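Local coordinates for solute binding protein MsmE (Bacillus subtilis subsp. subtilis str. 168, PDB 4R6H), which binds melibiose, raffinose and stachyose as the solute-binding component of the MelEDC-MsmX ABC transporter that imports these sugars, at residues F201-L206 with D300-G305; D119-S124 with D367-P372; T229-I234 with P293-G298. All blocks are in the same frame, centred on the assembly; numbering follows the deposited sequence.

Interaction 1: F201-L206 with D300-G305; sequences FATPLL and DPIWIG
Thr203 and Ile304 reach toward each other tip to tip, and this is where the two segments pack most closely. Ile304 CD1 lies 3.6 Å from Thr203 CG2 and also rests against Thr203 CB. The threonine torsion explains the match: with OG1 beside the backbone N (chi1 -70°), CG2 stands anti to that N and presents its methyl group to the isoleucine. On the other flank the fit is looser. Ile302 CG2 sits 4.3 Å from Pro204 CD, and it meets Thr203 CG2 no more closely. Beyond Ile302 the loop reaches the surface at Asp300, which is exposed, while the four touching residues are buried. No hydrogen bond joins the segments, and the nearest CA pair, Pro204 CA to Ile302 CA, is still 7.4 Å apart, which is evidence that side chains alone bridge the gap. Pro204, whose N makes no bond to the turn before, kinks helix 192-206 at the residue that meets Ile302. Phe374 and Glu371 also touch Thr203. Apolar layering of a helix on a mixed sheet, here beside strand 303-306, is characteristic of the alpha/beta lobes of bacterial solute-binding proteins.

Interaction 2: D119-S124 with D367-P372; sequences DPNLNS and DVKVEP
Asn121 and Val370 mark the closest backbone approach, 5.9 Å between Asn121 CA and Val370 CA, where a 3-10 turn at 120-122 comes up to strand 370-372. Their side chains cross at about a right angle. Asn121 CB touches Val370 CG2 at 3.8 Å, and the amide CG and ND2 lean on the same methyl group. Asn121 CG is set beside the backbone N (chi1 -80°), which turns the amide toward Val368 and Lys369, and Lys369 CD passes 4.1 Å from Asn121 OD1. Polar linkage across the contact runs through water. One water donates to Asn121 OD1 at 2.7 Å and accepts from Val370 N at 2.9 Å. A second accepts from Asn121 ND2 and probably donates to Val368 O, so both ends of the amide are engaged. Asp119 secures the turn: its OD1 accepts from Asn121 N at 2.8 Å with an N-H...O angle of 157°, an Asx turn. Asp119 OD2 is hydrogen-bonded to Gln140 NE2. This small, water-bridged contact joins the two lobes of the solute-binding fold, consistent with an open conformation. Strand 370-372 pairs in parallel with strand 303-306, Val370 packs on Trp303, and the 3-10 turn runs directly into helix 123-126.

Interaction 3: T229-I234 with P293-G298; sequences TYLSEI and PAIHPG
The ring of Tyr230 is the flat group that meets Ile295, and it is also packed from within its own helix. Over one ring face lies Ile234 CG1, 3.8 Å above the plane and offset toward the rim. Ile295 CG2 comes obliquely within 3.8 Å of Tyr230 CE2, with CZ and OH of the same ring slightly farther off. Ile295 CD1 adds a slightly longer touch on CE2. The two side chains slide past one another in opposite directions. Tyr230 has CG anti to the backbone N (chi1 175°), which swings the ring out from helix 229-240 toward the loop; the extension is needed, because Tyr230 CA and Ile295 CA are 10.2 Å apart. One residue further along the helix, Leu231 CD2 reaches Ile295 CD1 at 4.2 Å, so that Ile295 sits against two adjacent helical side chains. Met163 of helix 163-177 touches both Tyr230 and Ile295, while Leu205 of helix 192-206 packs on Tyr230. Replacing Tyr230 with an alanine here would remove the ring, and would probably leave Ile295 CG2 without its partner on this helix and open a gap beside Ile234 CG1. Only carbon contacts and the flank of a phenol oxygen are involved, with no hydrogen bond between the segments and just 107 Å² buried in all. Such chemistry implies association by shape and exclusion of water, with little directional constraint; the directional bonds of the loop lie beside this contact, in the backbone hydrogen bonds of Ala294 with Glu161 and Met163.

How the interactions relate
Read from the N terminus, the first halves come in the order 119-124, 201-206 and 229-234, and their partners return in reverse: 293-298, 300-305 and 367-372. Interaction 3 closes the innermost loop, with 58 residues between its segments; interaction 1 encloses it with 93, and interaction 2 encloses both with 242. None cross. Interactions 1 and 3 tie helices 192-206 and 229-240 to residues 293-305 within one lobe, whereas interaction 2 joins the two lobes. Interaction 1 shares a sheet with interaction 2 through neighbouring strands 303-306 and 370-372, and meets interaction 3 where Leu205 O lies 2.7 Å from His296 NE2, probably hydrogen-bonded. Interactions 2 and 3 do not touch, with nearest atoms about 9 Å apart.

Interaction 1: F201-L206 with D300-G305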
loop_
_atom_site.group_PDB
_atom_site.type_symbol
_atom_site.label_atom_id
_atom_site.label_comp_id
_atom_site.label_asym_id
_atom_site.label_seq_id
_atom_site.Cartn_x
_atom_site.Cartn_y
_atom_site.Cartn_z
ATOM N N PHE A 201 -5.864 -9.749 -0.839
ATOM C CA PHE A 201 -6.008 -11.215 -0.774
ATOM C C PHE A 201 -5.679 -11.905 -2.099
ATOM O O PHE A 201 -5.435 -13.107 -2.132
ATOM C CB PHE A 201 -7.352 -11.638 -0.198
ATOM C CG PHE A 201 -7.439 -11.532 1.298
ATOM C CD1 PHE A 201 -6.741 -12.420 2.133
ATOM C CD2 PHE A 201 -8.223 -10.565 1.883
ATOM C CE1 PHE A 201 -6.860 -12.314 3.507
ATOM C CE2 PHE A 201 -8.372 -10.476 3.258
ATOM C CZ PHE A 201 -7.655 -11.359 4.081
ATOM N N ALA A 202 -5.655 -11.161 -3.197
ATOM C CA ALA A 202 -5.217 -11.739 -4.474
ATOM C C ALA A 202 -3.786 -12.253 -4.412
ATOM O O ALA A 202 -3.429 -13.219 -5.073
ATOM C CB ALA A 202 -5.312 -10.700 -5.583
ATOM N N THR A 203 -2.937 -11.630 -3.589
ATOM C CA THR A 203 -1.551 -12.081 -3.419
ATOM C C THR A 203 -1.411 -13.498 -2.813
ATOM O O THR A 203 -0.822 -14.374 -3.489
ATOM C CB THR A 203 -0.716 -10.987 -2.701
ATOM O OG1 THR A 203 -0.529 -9.858 -3.590
ATOM C CG2 THR A 203 0.646 -11.465 -2.269
ATOM N N PRO A 204 -1.992 -13.766 -1.626
ATOM C CA PRO A 204 -1.918 -15.168 -1.146
ATOM C C PRO A 204 -2.673 -16.107 -2.071
ATOM O O PRO A 204 -2.288 -17.289 -2.190
ATOM C CB PRO A 204 -2.576 -15.110 0.226
ATOM C CG PRO A 204 -3.290 -13.799 0.327
ATOM C CD PRO A 204 -2.543 -12.863 -0.593
ATOM N N LEU A 205 -3.704 -15.642 -2.767
ATOM C CA LEU A 205 -4.473 -16.568 -3.624
ATOM C C LEU A 205 -3.676 -16.976 -4.845
ATOM O O LEU A 205 -3.648 -18.166 -5.179
ATOM C CB LEU A 205 -5.780 -15.953 -4.062
ATOM C CG LEU A 205 -6.684 -16.796 -4.991
ATOM C CD1 LEU A 205 -7.208 -17.974 -4.235
ATOM C CD2 LEU A 205 -7.798 -15.928 -5.497
ATOM N N LEU A 206 -2.993 -16.030 -5.471
ATOM C CA LEU A 206 -2.504 -16.202 -6.829
ATOM C C LEU A 206 -0.995 -16.068 -7.019
ATOM O O LEU A 206 -0.504 -16.384 -8.090
ATOM C CB LEU A 206 -3.218 -15.235 -7.808
ATOM C CG LEU A 206 -4.737 -15.258 -7.828
ATOM C CD1 LEU A 206 -5.320 -14.108 -8.609
ATOM C CD2 LEU A 206 -5.215 -16.581 -8.413
ATOM N N ASP A 300 2.723 -19.125 4.015
ATOM C CA ASP A 300 2.886 -18.195 5.122
ATOM C C ASP A 300 2.051 -16.929 4.877
ATOM O O ASP A 300 1.853 -16.517 3.718
ATOM C CB ASP A 300 4.361 -17.782 5.229
ATOM C CG ASP A 300 5.289 -18.930 5.656
ATOM O OD1 ASP A 300 4.830 -19.842 6.350
ATOM O OD2 ASP A 300 6.495 -18.867 5.339
ATOM N N PRO A 301 1.635 -16.290 5.975
ATOM C CA PRO A 301 1.067 -14.938 5.879
ATOM C C PRO A 301 2.086 -13.981 5.260
ATOM O O PRO A 301 3.303 -14.256 5.237
ATOM C CB PRO A 301 0.754 -14.560 7.326
ATOM C CG PRO A 301 0.707 -15.878 8.067
ATOM C CD PRO A 301 1.608 -16.815 7.348
ATOM N N ILE A 302 1.594 -12.860 4.772
ATOM C CA ILE A 302 2.401 -11.975 3.945
ATOM C C ILE A 302 2.035 -10.521 4.252
ATOM O O ILE A 302 0.859 -10.186 4.436
ATOM C CB ILE A 302 2.176 -12.348 2.425
ATOM C CG1 ILE A 302 3.166 -11.695 1.495
ATOM C CG2 ILE A 302 0.751 -12.058 1.973
ATOM C CD1 ILE A 302 4.551 -12.221 1.620
ATOM N N TRP A 303 3.060 -9.647 4.305
ATOM C CA TRP A 303 2.805 -8.200 4.275
ATOM C C TRP A 303 2.675 -7.703 2.833
ATOM O O TRP A 303 3.477 -8.073 1.978
ATOM C CB TRP A 303 3.943 -7.428 4.930
ATOM C CG TRP A 303 4.102 -7.566 6.425
ATOM C CD1 TRP A 303 5.195 -8.024 7.075
ATOM C CD2 TRP A 303 3.176 -7.179 7.438
ATOM N NE1 TRP A 303 5.012 -7.996 8.408
ATOM C CE2 TRP A 303 3.773 -7.467 8.678
ATOM C CE3 TRP A 303 1.881 -6.646 7.420
ATOM C CZ2 TRP A 303 3.132 -7.244 9.883
ATOM C CZ3 TRP A 303 1.248 -6.384 8.609
ATOM C CH2 TRP A 303 1.849 -6.702 9.831
ATOM N N ILE A 304 1.703 -6.843 2.581
ATOM C CA ILE A 304 1.465 -6.303 1.237
ATOM C C ILE A 304 1.871 -4.869 1.169
ATOM O O ILE A 304 1.496 -4.050 2.036
ATOM C CB ILE A 304 -0.016 -6.395 0.832
ATOM C CG1 ILE A 304 -0.557 -7.850 0.905
ATOM C CG2 ILE A 304 -0.243 -5.802 -0.532
ATOM C CD1 ILE A 304 0.221 -8.823 0.084
ATOM N N GLY A 305 2.584 -4.513 0.123
ATOM C CA GLY A 305 2.929 -3.093 -0.069
ATOM C C GLY A 305 4.237 -2.917 -0.781
ATOM O O GLY A 305 4.307 -3.004 -2.027
#

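Interaction 2: D119-S124 with D367-P372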
loop_
_atom_site.group_PDB
_atom_site.type_symbol
_atom_site.label_atom_id
_atom_site.label_comp_id
_atom_site.label_asym_id
_atom_site.label_seq_id
_atom_site.Cartn_x
_atom_site.Cartn_y
_atom_site.Cartn_z
ATOM N N ASP A 119 16.473 -1.997 2.829
ATOM C CA ASP A 119 15.784 -3.121 3.473
ATOM C C ASP A 119 15.713 -4.285 2.493
ATOM O O ASP A 119 15.192 -4.130 1.409
ATOM C CB ASP A 119 14.387 -2.684 3.968
ATOM C CG ASP A 119 13.674 -3.755 4.821
ATOM O OD1 ASP A 119 13.791 -4.953 4.511
ATOM O OD2 ASP A 119 12.994 -3.357 5.791
ATOM N N PRO A 120 16.259 -5.461 2.866
ATOM C CA PRO A 120 16.177 -6.556 1.884
ATOM C C PRO A 120 14.759 -6.992 1.460
ATOM O O PRO A 120 14.622 -7.611 0.437
ATOM C CB PRO A 120 16.906 -7.732 2.576
ATOM C CG PRO A 120 17.041 -7.355 4.005
ATOM C CD PRO A 120 16.841 -5.873 4.155
ATOM N N ASN A 121 13.734 -6.658 2.237
ATOM C CA ASN A 121 12.359 -6.890 1.800
ATOM C C ASN A 121 11.960 -6.070 0.570
ATOM O O ASN A 121 10.969 -6.388 -0.100
ATOM C CB ASN A 121 11.384 -6.615 2.935
ATOM C CG ASN A 121 11.284 -7.766 3.907
ATOM O OD1 ASN A 121 11.467 -8.943 3.544
ATOM N ND2 ASN A 121 11.000 -7.439 5.131
ATOM N N LEU A 122 12.775 -5.072 0.232
ATOM C CA LEU A 122 12.563 -4.218 -0.911
ATOM C C LEU A 122 13.444 -4.564 -2.121
ATOM O O LEU A 122 13.294 -3.928 -3.163
ATOM C CB LEU A 122 12.785 -2.744 -0.505
ATOM C CG LEU A 122 11.828 -2.161 0.541
ATOM C CD1 LEU A 122 12.136 -0.718 0.880
ATOM C CD2 LEU A 122 10.401 -2.319 0.021
ATOM N N ASN A 123 14.308 -5.572 -2.007
ATOM C CA ASN A 123 15.173 -5.928 -3.161
ATOM C C ASN A 123 14.471 -6.274 -4.465
ATOM O O ASN A 123 14.863 -5.803 -5.515
ATOM C CB ASN A 123 16.071 -7.093 -2.805
ATOM C CG ASN A 123 17.153 -6.722 -1.837
ATOM O OD1 ASN A 123 17.400 -5.544 -1.563
ATOM N ND2 ASN A 123 17.839 -7.739 -1.309
ATOM N N SER A 124 13.434 -7.100 -4.411
ATOM C CA SER A 124 12.709 -7.493 -5.615
ATOM C C SER A 124 11.893 -6.383 -6.204
ATOM O O SER A 124 11.471 -6.475 -7.347
ATOM C CB SER A 124 11.742 -8.653 -5.316
ATOM O OG SER A 124 12.474 -9.814 -5.030
ATOM N N ASP A 367 10.120 -11.453 10.482
ATOM C CA ASP A 367 10.547 -12.421 9.459
ATOM C C ASP A 367 9.483 -12.672 8.394
ATOM O O ASP A 367 9.696 -13.476 7.468
ATOM C CB ASP A 367 11.054 -13.725 10.076
ATOM C CG ASP A 367 12.285 -13.517 10.937
ATOM O OD1 ASP A 367 13.080 -12.586 10.690
ATOM O OD2 ASP A 367 12.469 -14.318 11.878
ATOM N N VAL A 368 8.381 -11.926 8.456
ATOM C CA VAL A 368 7.338 -12.074 7.440
ATOM C C VAL A 368 7.801 -11.324 6.180
ATOM O O VAL A 368 8.331 -10.219 6.269
ATOM C CB VAL A 368 5.961 -11.552 7.957
ATOM C CG1 VAL A 368 4.846 -11.569 6.895
ATOM C CG2 VAL A 368 5.521 -12.359 9.177
ATOM N N LYS A 369 7.575 -11.913 5.012
ATOM C CA LYS A 369 8.020 -11.335 3.769
ATOM C C LYS A 369 7.056 -10.271 3.259
ATOM O O LYS A 369 5.937 -10.107 3.813
ATOM C CB LYS A 369 8.256 -12.454 2.727
ATOM C CG LYS A 369 9.283 -13.501 3.177
ATOM C CD LYS A 369 10.671 -12.941 3.341
ATOM C CE LYS A 369 11.640 -13.999 3.855
ATOM N NZ LYS A 369 12.457 -13.462 4.981
ATOM N N VAL A 370 7.498 -9.562 2.228
ATOM C CA VAL A 370 6.723 -8.476 1.652
ATOM C C VAL A 370 6.472 -8.762 0.195
ATOM O O VAL A 370 7.394 -9.197 -0.537
ATOM C CB VAL A 370 7.430 -7.109 1.804
ATOM C CG1 VAL A 370 6.638 -6.011 1.096
ATOM C CG2 VAL A 370 7.596 -6.795 3.288
ATOM N N GLU A 371 5.235 -8.534 -0.219
ATOM C CA GLU A 371 4.855 -8.634 -1.611
ATOM C C GLU A 371 4.314 -7.283 -2.093
ATOM O O GLU A 371 3.547 -6.612 -1.375
ATOM C CB GLU A 371 3.761 -9.694 -1.815
ATOM C CG GLU A 371 4.329 -11.105 -1.977
ATOM C CD GLU A 371 4.918 -11.292 -3.362
ATOM O OE1 GLU A 371 4.320 -10.832 -4.375
ATOM O OE2 GLU A 371 6.026 -11.859 -3.407
ATOM N N PRO A 372 4.653 -6.882 -3.318
ATOM C CA PRO A 372 4.058 -5.673 -3.847
ATOM C C PRO A 372 2.559 -5.783 -4.042
ATOM O O PRO A 372 2.014 -6.890 -4.221
ATOM C CB PRO A 372 4.767 -5.486 -5.212
ATOM C CG PRO A 372 5.191 -6.877 -5.579
ATOM C CD PRO A 372 5.533 -7.557 -4.293
HETATM O O HOH W 1 10.245 -9.908 1.338
HETATM O O HOH W 2 11.139 -10.240 6.395
#

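Interaction 3: T229-I234 with P293-G298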
loop_
_atom_site.group_PDB
_atom_site.type_symbol
_atom_site.label_atom_id
_atom_site.label_comp_id
_atom_site.label_asym_id
_atom_site.label_seq_id
_atom_site.Cartn_x
_atom_site.Cartn_y
_atom_site.Cartn_z
ATOM N N THR A 229 -12.696 -16.296 -8.434
ATOM C CA THR A 229 -14.039 -16.323 -7.873
ATOM C C THR A 229 -14.091 -16.580 -6.381
ATOM O O THR A 229 -14.985 -16.071 -5.671
ATOM C CB THR A 229 -14.902 -17.395 -8.622
ATOM O OG1 THR A 229 -14.823 -17.138 -10.033
ATOM C CG2 THR A 229 -16.319 -17.405 -8.187
ATOM N N TYR A 230 -13.122 -17.375 -5.951
ATOM C CA TYR A 230 -12.966 -17.629 -4.506
ATOM C C TYR A 230 -13.085 -16.384 -3.626
ATOM O O TYR A 230 -13.804 -16.387 -2.623
ATOM C CB TYR A 230 -11.620 -18.312 -4.263
ATOM C CG TYR A 230 -11.271 -18.527 -2.824
ATOM C CD1 TYR A 230 -11.751 -19.609 -2.126
ATOM C CD2 TYR A 230 -10.405 -17.657 -2.150
ATOM C CE1 TYR A 230 -11.398 -19.833 -0.791
ATOM C CE2 TYR A 230 -10.070 -17.887 -0.816
ATOM C CZ TYR A 230 -10.545 -18.956 -0.158
ATOM O OH TYR A 230 -10.199 -19.129 1.166
ATOM N N LEU A 231 -12.429 -15.299 -4.042
ATOM C CA LEU A 231 -12.505 -14.099 -3.206
ATOM C C LEU A 231 -13.885 -13.454 -3.136
ATOM O O LEU A 231 -14.294 -12.885 -2.104
ATOM C CB LEU A 231 -11.476 -13.052 -3.654
ATOM C CG LEU A 231 -10.021 -13.527 -3.555
ATOM C CD1 LEU A 231 -9.121 -12.491 -4.195
ATOM C CD2 LEU A 231 -9.648 -13.829 -2.134
ATOM N N SER A 232 -14.625 -13.566 -4.234
ATOM C CA SER A 232 -15.983 -13.071 -4.217
ATOM C C SER A 232 -16.932 -13.964 -3.363
ATOM O O SER A 232 -17.841 -13.458 -2.685
ATOM C CB SER A 232 -16.516 -12.967 -5.641
ATOM O OG SER A 232 -15.852 -11.899 -6.347
ATOM N N GLU A 233 -16.684 -15.267 -3.438
ATOM C CA GLU A 233 -17.429 -16.215 -2.604
ATOM C C GLU A 233 -17.203 -15.948 -1.120
ATOM O O GLU A 233 -18.165 -15.921 -0.342
ATOM C CB GLU A 233 -17.120 -17.652 -2.977
ATOM C CG GLU A 233 -17.778 -18.009 -4.304
ATOM C CD GLU A 233 -17.272 -19.290 -4.856
ATOM O OE1 GLU A 233 -16.054 -19.503 -4.833
ATOM O OE2 GLU A 233 -18.101 -20.083 -5.290
ATOM N N ILE A 234 -15.951 -15.721 -0.745
ATOM C CA ILE A 234 -15.644 -15.426 0.645
ATOM C C ILE A 234 -16.352 -14.141 1.094
ATOM O O ILE A 234 -16.972 -14.056 2.147
ATOM C CB ILE A 234 -14.133 -15.318 0.861
ATOM C CG1 ILE A 234 -13.425 -16.676 0.714
ATOM C CG2 ILE A 234 -13.890 -14.741 2.265
ATOM C CD1 ILE A 234 -13.930 -17.765 1.667
ATOM N N PRO A 293 -3.518 -12.869 6.034
ATOM C CA PRO A 293 -3.543 -14.331 6.112
ATOM C C PRO A 293 -3.302 -15.028 4.781
ATOM O O PRO A 293 -3.738 -14.555 3.726
ATOM C CB PRO A 293 -4.949 -14.611 6.613
ATOM C CG PRO A 293 -5.331 -13.406 7.425
ATOM C CD PRO A 293 -4.703 -12.258 6.639
ATOM N N ALA A 294 -2.661 -16.188 4.875
ATOM C CA ALA A 294 -2.461 -17.071 3.742
ATOM C C ALA A 294 -3.761 -17.791 3.378
ATOM O O ALA A 294 -4.698 -17.858 4.172
ATOM C CB ALA A 294 -1.396 -18.100 4.094
ATOM N N ILE A 295 -3.772 -18.311 2.148
ATOM C CA ILE A 295 -4.939 -19.011 1.615
ATOM C C ILE A 295 -4.658 -20.476 1.322
ATOM O O ILE A 295 -5.523 -21.319 1.590
ATOM C CB ILE A 295 -5.476 -18.249 0.378
ATOM C CG1 ILE A 295 -6.207 -16.990 0.856
ATOM C CG2 ILE A 295 -6.480 -19.094 -0.455
ATOM C CD1 ILE A 295 -6.534 -15.983 -0.240
ATOM N N HIS A 296 -3.513 -20.789 0.748
ATOM C CA HIS A 296 -3.192 -22.177 0.420
ATOM C C HIS A 296 -2.485 -22.888 1.575
ATOM O O HIS A 296 -1.729 -22.301 2.324
ATOM C CB HIS A 296 -2.319 -22.223 -0.815
ATOM C CG HIS A 296 -2.974 -21.648 -2.017
ATOM N ND1 HIS A 296 -3.956 -22.311 -2.719
ATOM C CD2 HIS A 296 -2.833 -20.441 -2.615
ATOM C CE1 HIS A 296 -4.387 -21.542 -3.696
ATOM N NE2 HIS A 296 -3.734 -20.394 -3.645
ATOM N N PRO A 297 -2.722 -24.193 1.709
ATOM C CA PRO A 297 -2.110 -24.933 2.814
ATOM C C PRO A 297 -0.604 -24.875 2.783
ATOM O O PRO A 297 0.022 -25.000 1.739
ATOM C CB PRO A 297 -2.588 -26.389 2.611
ATOM C CG PRO A 297 -3.436 -26.410 1.391
ATOM C CD PRO A 297 -3.582 -25.028 0.835
ATOM N N GLY A 298 -0.041 -24.646 3.965
ATOM C CA GLY A 298 1.399 -24.589 4.117
ATOM C C GLY A 298 2.016 -23.241 3.790
ATOM O O GLY A 298 3.185 -23.046 4.079
#